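Local coordinates for RNA-dependent RNA Polymerase (Bombyx mori cytoplasmic polyhedrosis virus, PDB 6TZ0), which catalyses the RNA-templated synthesis of viral RNA, transcribing the double-stranded genome conservatively into plus strands and probably also making the minus strands, at residues I202-F206 and A238-Y242; Y242-L247 and D341-L345. All blocks are in the same frame, centred on the assembly; numbering follows the deposited sequence.

Interaction 1 (I202-F206 and A238-Y242); sequences ILPTF and AKDSY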
loop_
_atom_site.group_PDB
_atom_site.type_symbol
_atom_site.label_atom_id
_atom_site.label_comp_id
_atom_site.label_asym_id
_atom_site.label_seq_id
_atom_site.Cartn_x
_atom_site.Cartn_y
_atom_site.Cartn_z
ATOM N N ILE A 202 26.753 6.717 16.289
ATOM C CA ILE A 202 25.639 5.786 16.473
ATOM C C ILE A 202 25.204 5.701 17.927
ATOM O O ILE A 202 24.252 4.982 18.255
ATOM C CB ILE A 202 26.092 4.438 15.872
ATOM C CG1 ILE A 202 24.907 3.520 15.548
ATOM C CG2 ILE A 202 27.060 3.755 16.818
ATOM C CD1 ILE A 202 23.922 4.099 14.568
ATOM N N LEU A 203 25.850 6.458 18.804
ATOM C CA LEU A 203 25.594 6.364 20.237
ATOM C C LEU A 203 24.193 6.788 20.704
ATOM O O LEU A 203 23.733 6.225 21.711
ATOM C CB LEU A 203 26.708 7.145 20.950
ATOM C CG LEU A 203 27.079 6.983 22.424
ATOM C CD1 LEU A 203 26.253 7.845 23.330
ATOM C CD2 LEU A 203 26.972 5.526 22.832
ATOM N N PRO A 204 23.464 7.731 20.071
ATOM C CA PRO A 204 22.073 7.953 20.528
ATOM C C PRO A 204 21.076 6.840 20.227
ATOM O O PRO A 204 19.935 6.924 20.692
ATOM C CB PRO A 204 21.681 9.256 19.823
ATOM C CG PRO A 204 22.920 9.956 19.656
ATOM C CD PRO A 204 23.936 8.926 19.340
ATOM N N THR A 205 21.441 5.813 19.458
ATOM C CA THR A 205 20.521 4.695 19.271
ATOM C C THR A 205 20.646 3.682 20.401
ATOM O O THR A 205 19.758 2.845 20.607
ATOM C CB THR A 205 20.769 4.017 17.927
ATOM O OG1 THR A 205 22.111 3.522 17.885
ATOM C CG2 THR A 205 20.562 4.997 16.794
ATOM N N PHE A 206 21.737 3.746 21.158
ATOM C CA PHE A 206 21.938 2.760 22.207
ATOM C C PHE A 206 21.132 3.049 23.452
ATOM O O PHE A 206 20.982 2.155 24.285
ATOM C CB PHE A 206 23.408 2.639 22.540
ATOM C CG PHE A 206 24.146 1.897 21.518
ATOM C CD1 PHE A 206 24.083 0.517 21.492
ATOM C CD2 PHE A 206 24.845 2.560 20.539
ATOM C CE1 PHE A 206 24.732 -0.185 20.528
ATOM C CE2 PHE A 206 25.499 1.860 19.573
ATOM C CZ PHE A 206 25.437 0.488 19.572
ATOM N N ALA A 238 28.034 -2.825 16.172
ATOM C CA ALA A 238 28.263 -1.397 15.999
ATOM C C ALA A 238 29.729 -1.026 15.847
ATOM O O ALA A 238 30.025 0.163 15.706
ATOM C CB ALA A 238 27.695 -0.632 17.182
ATOM N N LYS A 239 30.637 -2.005 15.911
ATOM C CA LYS A 239 32.069 -1.747 15.755
ATOM C C LYS A 239 32.411 -1.089 14.415
ATOM O O LYS A 239 33.301 -0.236 14.349
ATOM C CB LYS A 239 32.829 -3.060 15.925
ATOM C CG LYS A 239 34.323 -2.944 15.950
ATOM C CD LYS A 239 34.954 -4.308 16.131
ATOM C CE LYS A 239 34.749 -4.800 17.548
ATOM N NZ LYS A 239 35.466 -6.075 17.803
ATOM N N ASP A 240 31.722 -1.461 13.337
ATOM C CA ASP A 240 31.919 -0.801 12.048
ATOM C C ASP A 240 30.666 -0.075 11.578
ATOM O O ASP A 240 30.701 1.138 11.358
ATOM C CB ASP A 240 32.360 -1.833 11.002
ATOM C CG ASP A 240 32.834 -1.207 9.698
ATOM O OD1 ASP A 240 32.917 0.031 9.581
ATOM O OD2 ASP A 240 33.122 -1.976 8.761
ATOM N N SER A 241 29.561 -0.787 11.409
ATOM C CA SER A 241 28.305 -0.187 10.981
ATOM C C SER A 241 27.201 -1.040 11.571
ATOM O O SER A 241 27.113 -2.230 11.265
ATOM C CB SER A 241 28.198 -0.127 9.464
ATOM O OG SER A 241 26.963 0.442 9.072
ATOM N N TYR A 242 26.372 -0.429 12.412
ATOM C CA TYR A 242 25.503 -1.196 13.295
ATOM C C TYR A 242 24.348 -1.838 12.537
ATOM O O TYR A 242 24.104 -3.045 12.674
ATOM C CB TYR A 242 25.022 -0.276 14.414
ATOM C CG TYR A 242 24.091 -0.875 15.426
ATOM C CD1 TYR A 242 24.472 -1.970 16.182
ATOM C CD2 TYR A 242 22.880 -0.269 15.713
ATOM C CE1 TYR A 242 23.634 -2.501 17.134
ATOM C CE2 TYR A 242 22.039 -0.784 16.669
ATOM C CZ TYR A 242 22.423 -1.897 17.379
ATOM O OH TYR A 242 21.588 -2.416 18.333
#

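Interaction 2 (Y242-L247 and D341-L345); sequences YIDEKL and DGTFL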
loop_
_atom_site.group_PDB
_atom_site.type_symbol
_atom_site.label_atom_id
_atom_site.label_comp_id
_atom_site.label_asym_id
_atom_site.label_seq_id
_atom_site.Cartn_x
_atom_site.Cartn_y
_atom_site.Cartn_z
ATOM N N TYR A 242 26.372 -0.429 12.412
ATOM C CA TYR A 242 25.503 -1.196 13.295
ATOM C C TYR A 242 24.348 -1.838 12.537
ATOM O O TYR A 242 24.104 -3.045 12.674
ATOM C CB TYR A 242 25.022 -0.276 14.414
ATOM C CG TYR A 242 24.091 -0.875 15.426
ATOM C CD1 TYR A 242 24.472 -1.970 16.182
ATOM C CD2 TYR A 242 22.880 -0.269 15.713
ATOM C CE1 TYR A 242 23.634 -2.501 17.134
ATOM C CE2 TYR A 242 22.039 -0.784 16.669
ATOM C CZ TYR A 242 22.423 -1.897 17.379
ATOM O OH TYR A 242 21.588 -2.416 18.333
ATOM N N ILE A 243 23.670 -1.065 11.690
ATOM C CA ILE A 243 22.489 -1.565 10.997
ATOM C C ILE A 243 22.879 -2.564 9.911
ATOM O O ILE A 243 22.194 -3.574 9.710
ATOM C CB ILE A 243 21.685 -0.385 10.429
ATOM C CG1 ILE A 243 21.362 0.621 11.533
ATOM C CG2 ILE A 243 20.412 -0.861 9.815
ATOM C CD1 ILE A 243 20.528 0.067 12.650
ATOM N N ASP A 244 23.996 -2.319 9.224
ATOM C CA ASP A 244 24.453 -3.225 8.173
ATOM C C ASP A 244 24.854 -4.578 8.737
ATOM O O ASP A 244 24.511 -5.623 8.169
ATOM C CB ASP A 244 25.627 -2.607 7.421
ATOM C CG ASP A 244 25.213 -1.448 6.556
ATOM O OD1 ASP A 244 24.076 -1.460 6.054
ATOM O OD2 ASP A 244 26.024 -0.523 6.380
ATOM N N GLU A 245 25.556 -4.580 9.869
ATOM C CA GLU A 245 25.953 -5.844 10.470
ATOM C C GLU A 245 24.771 -6.557 11.106
ATOM O O GLU A 245 24.739 -7.787 11.121
ATOM C CB GLU A 245 27.065 -5.625 11.488
ATOM C CG GLU A 245 28.387 -5.281 10.847
ATOM C CD GLU A 245 28.951 -6.434 10.043
ATOM O OE1 GLU A 245 28.756 -7.598 10.452
ATOM O OE2 GLU A 245 29.578 -6.180 8.995
ATOM N N LYS A 246 23.789 -5.813 11.625
ATOM C CA LYS A 246 22.560 -6.446 12.103
ATOM C C LYS A 246 21.800 -7.126 10.973
ATOM O O LYS A 246 21.336 -8.260 11.124
ATOM C CB LYS A 246 21.670 -5.413 12.782
ATOM C CG LYS A 246 22.028 -5.092 14.206
ATOM C CD LYS A 246 21.434 -3.758 14.560
ATOM C CE LYS A 246 19.940 -3.770 14.553
ATOM N NZ LYS A 246 19.457 -2.405 14.856
ATOM N N LEU A 247 21.673 -6.453 9.829
ATOM C CA LEU A 247 20.985 -7.045 8.690
ATOM C C LEU A 247 21.769 -8.181 8.052
ATOM O O LEU A 247 21.167 -9.023 7.381
ATOM C CB LEU A 247 20.697 -5.981 7.636
ATOM C CG LEU A 247 19.659 -4.923 7.989
ATOM C CD1 LEU A 247 19.608 -3.870 6.905
ATOM C CD2 LEU A 247 18.309 -5.573 8.172
ATOM N N ASP A 341 16.585 -5.469 17.559
ATOM C CA ASP A 341 16.891 -4.291 18.352
ATOM C C ASP A 341 15.654 -3.549 18.830
ATOM O O ASP A 341 15.727 -2.835 19.833
ATOM C CB ASP A 341 17.731 -3.329 17.517
ATOM C CG ASP A 341 18.480 -2.322 18.342
ATOM O OD1 ASP A 341 18.494 -2.435 19.582
ATOM O OD2 ASP A 341 19.054 -1.398 17.740
ATOM N N GLY A 342 14.535 -3.670 18.129
ATOM C CA GLY A 342 13.347 -2.934 18.457
ATOM C C GLY A 342 13.196 -1.627 17.710
ATOM O O GLY A 342 12.072 -1.245 17.385
ATOM N N THR A 343 14.297 -0.941 17.412
ATOM C CA THR A 343 14.220 0.340 16.724
ATOM C C THR A 343 13.796 0.154 15.275
ATOM O O THR A 343 14.033 -0.891 14.665
ATOM C CB THR A 343 15.568 1.056 16.752
ATOM O OG1 THR A 343 16.527 0.300 16.003
ATOM C CG2 THR A 343 16.057 1.180 18.161
ATOM N N PHE A 344 13.165 1.182 14.721
ATOM C CA PHE A 344 12.839 1.140 13.305
ATOM C C PHE A 344 14.055 1.588 12.513
ATOM O O PHE A 344 14.688 2.595 12.835
ATOM C CB PHE A 344 11.635 2.015 12.970
ATOM C CG PHE A 344 10.310 1.480 13.461
ATOM C CD1 PHE A 344 10.201 0.284 14.144
ATOM C CD2 PHE A 344 9.152 2.151 13.150
ATOM C CE1 PHE A 344 8.972 -0.184 14.571
ATOM C CE2 PHE A 344 7.920 1.690 13.566
ATOM C CZ PHE A 344 7.832 0.523 14.274
ATOM N N LEU A 345 14.393 0.826 11.488
ATOM C CA LEU A 345 15.630 1.002 10.746
ATOM C C LEU A 345 15.411 2.073 9.683
ATOM O O LEU A 345 14.544 1.920 8.819
ATOM C CB LEU A 345 16.042 -0.330 10.120
ATOM C CG LEU A 345 16.738 -1.429 10.939
ATOM C CD1 LEU A 345 15.890 -2.053 12.032
ATOM C CD2 LEU A 345 17.159 -2.525 9.997
#

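Interaction 1 (I202-F206 and A238-Y242)
Two helix-entry turns of the polymerase's N-terminal region pack together here: Phe206 and Ile202, from the turn that leads into helix 206-218, close on Ala238 and Tyr242, from the turn between helices 224-237 and 242-248. No hydrogen bond crosses the contact, and the two turns are held by apolar and aromatic packing. The Phe206 ring presents its edge to Ala238, whose CB lies near the ring plane, with CZ of Phe206 3.5 Å from CB of Ala238. CZ of Phe206 also stands over the centre of one face of the Tyr242 ring, 4.2 Å above its plane. The two rings are neither parallel nor perpendicular; their centroids are 5.1 Å apart and their planes inclined at 44°. Tyr242 gets there because its CG stands anti to the backbone N (chi1 179°), which carries the ring from the first turn of its helix across to Phe206. Ile202 crosses the tyrosine side chain at about a right angle and touches it near the root, CG1 of Ile202 lying 4.0 Å from CB of Tyr242. CG2 of Ile202 reaches the edge of the Phe206 ring and lies 4.4 Å from CB of Ala238. The 202-206 turn is braced from within: the carbonyl O of Ile202 accepts from both N and OG1 of Thr205, the hydroxyl lying in the carbonyl plane at 2.6 Å between OG1 of Thr205 and O of Ile202. Leu104 and Thr106 lie against Ile202, while Ile75 of helix 73-76 touches Ala238. From helix 224-237, Leu235 touches Phe206, and Phe234 and Cys237 touch Tyr242, joining the starts of helices 206-218 and 242-248 through one buried cluster.

Interaction 2 (Y242-L247 and D341-L345)
Tyr242 and Lys246, one turn apart on helix 242-248, both donate to a single oxygen of Asp341, OD2. The tyrosine hydroxyl reaches it from above the carboxylate plane, 2.8 Å from OH of Tyr242 to OD2 of Asp341, with ring and carboxylate almost perpendicular (89°). The ammonium group completes a salt bridge on the anti side, 3.1 Å between NZ of Lys246 and OD2 of Asp341, coming from the same face as the hydroxyl. OD1 of Asp341 is hydrogen-bonded to OG1 of Thr209, which also meets O of Thr205, so both oxygens of this buried carboxylate have partners; the adjacent ammonium would be expected to favour its ionised form. CD of Lys246 lies over the centre of the Tyr242 ring, 3.5 Å above its plane, and the bend beyond it at chi3 (65°) turns CE and NZ to Asp341. Further along the helix, CD2 of Leu345 touches both CG2 of Ile243 and CD2 of Leu247, each at 3.7 Å, the two leucines meeting tip to tip. Leu247 also neighbours Arg485, seen to bind UTP in another structure, though none is bound here. Helix 242-248 thus rests on the loop between helices 325-339 and 349-356, where Tyr208 of helix 206-218 touches Thr343.

How the interactions relate
Along the chain the two contacts follow one another, meeting at Tyr242, and their centres are only 9 Å apart because that residue takes part in both: its ring belongs to the aromatic cluster and its hydroxyl to the polar one. Helix 242-248 starts there and passes from the first contact into the second. Helix 206-218 spans both as well, beginning with Phe206 in interaction 1, while Thr209, on the same helix, is hydrogen-bonded to Asp341 in interaction 2. Together they tie helix-rich N-terminal segments to the loop at 341-345, which lies between helices 325-339 and 349-356, with the second contact nearer the chain's centre.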